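Local coordinates for carbonic anhydrase (PDB 4O1J), which catalyses the reversible, zinc-dependent hydration of carbon dioxide to hydrogencarbonate and a proton, working as a tetramer of beta-class subunits, at the interface of chains A and B. Coordinates in Å, arbitrary orientation; residue numbers count along the deposited sequence, not the author numbering. Chains: chain A/B, Carbonic anhydrase.

The interface of chains A and B. Residues chain A 62-64, 74, 76, 78; chain B 57-58, 62-63, 78.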
# COMPACT_ATOMS: atom_id res chain seq x y z
N PRO A 62 -24.30 -5.62 -2.22
CA PRO A 62 -23.81 -6.90 -1.69
C PRO A 62 -23.89 -8.03 -2.72
O PRO A 62 -24.98 -8.49 -3.06
CB PRO A 62 -24.75 -7.17 -0.52
CG PRO A 62 -26.01 -6.48 -0.89
CD PRO A 62 -25.63 -5.27 -1.69
N GLU A 63 -22.73 -8.47 -3.19
CA GLU A 63 -22.63 -9.41 -4.31
C GLU A 63 -23.52 -10.66 -4.17
O GLU A 63 -24.13 -11.09 -5.14
CB GLU A 63 -21.17 -9.84 -4.51
CG GLU A 63 -20.61 -10.79 -3.46
CD GLU A 63 -20.73 -10.25 -2.05
OE1 GLU A 63 -20.43 -9.05 -1.87
OE2 GLU A 63 -21.16 -11.00 -1.15
N THR A 64 -23.59 -11.22 -2.97
CA THR A 64 -24.24 -12.50 -2.78
C THR A 64 -25.75 -12.37 -2.82
O THR A 64 -26.45 -13.29 -3.23
CB THR A 64 -23.81 -13.15 -1.45
OG1 THR A 64 -22.38 -13.16 -1.39
CG2 THR A 64 -24.30 -14.57 -1.36
N VAL A 74 -19.27 -17.18 -3.65
CA VAL A 74 -18.63 -15.95 -4.13
C VAL A 74 -17.55 -15.42 -3.16
O VAL A 74 -17.85 -15.00 -2.04
CB VAL A 74 -19.66 -14.84 -4.38
CG1 VAL A 74 -18.96 -13.58 -4.85
CG2 VAL A 74 -20.68 -15.28 -5.42
N VAL A 76 -14.99 -12.53 -2.25
CA VAL A 76 -15.10 -11.12 -2.64
C VAL A 76 -14.09 -10.16 -2.01
O VAL A 76 -13.69 -10.30 -0.85
CB VAL A 76 -16.55 -10.57 -2.37
CG1 VAL A 76 -17.43 -11.64 -1.77
CG2 VAL A 76 -16.55 -9.33 -1.49
N ARG A 78 -13.89 -5.89 -1.72
CA ARG A 78 -14.64 -4.66 -1.91
C ARG A 78 -13.88 -3.47 -1.36
O ARG A 78 -13.38 -3.51 -0.23
CB ARG A 78 -16.02 -4.73 -1.25
CG ARG A 78 -17.04 -5.56 -1.99
CD ARG A 78 -18.38 -4.87 -1.89
NE ARG A 78 -19.35 -5.58 -1.07
CZ ARG A 78 -20.46 -5.03 -0.59
NH1 ARG A 78 -20.74 -3.75 -0.81
NH2 ARG A 78 -21.30 -5.76 0.14
N SER B 57 -12.54 -12.05 2.99
CA SER B 57 -12.99 -12.24 1.62
C SER B 57 -13.70 -13.57 1.41
O SER B 57 -14.39 -13.75 0.40
CB SER B 57 -11.79 -12.15 0.67
OG SER B 57 -11.40 -10.81 0.45
N ASP B 58 -13.54 -14.47 2.39
CA ASP B 58 -14.14 -15.80 2.41
C ASP B 58 -15.54 -15.84 1.80
O ASP B 58 -16.39 -15.00 2.11
CB ASP B 58 -14.18 -16.30 3.86
CG ASP B 58 -14.26 -17.82 3.97
OD1 ASP B 58 -15.35 -18.38 3.70
OD2 ASP B 58 -13.24 -18.44 4.33
N PRO B 62 -20.70 -13.64 3.52
CA PRO B 62 -21.32 -12.41 2.99
C PRO B 62 -22.14 -11.67 4.04
O PRO B 62 -23.20 -12.13 4.44
CB PRO B 62 -22.22 -12.93 1.87
CG PRO B 62 -22.57 -14.31 2.29
CD PRO B 62 -21.39 -14.85 3.04
N GLU B 63 -21.64 -10.52 4.47
CA GLU B 63 -22.20 -9.77 5.60
C GLU B 63 -23.71 -9.56 5.53
O GLU B 63 -24.40 -9.67 6.54
CB GLU B 63 -21.48 -8.41 5.74
CG GLU B 63 -21.84 -7.38 4.68
CD GLU B 63 -21.60 -7.87 3.27
OE1 GLU B 63 -20.54 -8.48 3.05
OE2 GLU B 63 -22.48 -7.67 2.41
N ARG B 78 -13.75 -5.94 2.52
CA ARG B 78 -13.36 -7.33 2.72
C ARG B 78 -12.01 -7.61 2.10
O ARG B 78 -11.74 -7.24 0.95
CB ARG B 78 -14.40 -8.29 2.13
CG ARG B 78 -15.67 -8.44 2.93
CD ARG B 78 -16.10 -9.89 2.89
NE ARG B 78 -17.32 -10.12 2.13
CZ ARG B 78 -17.71 -11.31 1.69
NH1 ARG B 78 -16.96 -12.38 1.90
NH2 ARG B 78 -18.85 -11.42 1.02
O HOH W 1 -19.28 -13.94 0.42
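B:Arg78 reaches over A:Val76 to A:Glu63 in the two-fold dimer contact of this beta-class carbonic anhydrase, where the 74-79 strands form an antiparallel bridge between A:Arg78 and B:Arg78. The packing is tight over A:Val76: its CG1 methyl lies on one face of the B:Arg78 guanidinium, offset toward the rim and 3.5 Å from CZ, a place suited to a short branched side chain. Beyond it, B:Arg78 NH2 makes a salt bridge to the carboxylate OE2 of A:Glu63 (3.2 Å); the planes are 76° apart and the N-H points away, which suggests that charge attraction rather than a directed hydrogen bond holds the pair. A:Thr64 OG1 donates to the same OE2 and probably helps to position the carboxylate. Bends at chi2 and chi3 (-141° and -112°) carry the guanidinium across, while NH1 donates to the backbone O of B:Asp58 at 2.7 Å and probably helps to limit its rotation. With an alanine in place of B:Arg78, A:Glu63 would probably lose its cross-chain countercharge, and B:Asp58 O its donor. A pair of hydrogen bonds flanks this core: A:Val76 N donates to B:Ser57 O in the carbonyl plane (3.0 Å), and the small hydroxyl OG of B:Ser57 returns a bond to A:Val76 O from above its carbonyl plane. The contact is less closely packed at the guanidinium edge, where a water links B:Arg78 NH2 (2.6 Å) to A:Val74 O. A:Thr64 CB lies 3.7 Å from CB of B:Pro62, whose rigid, apolar ring suits such packing.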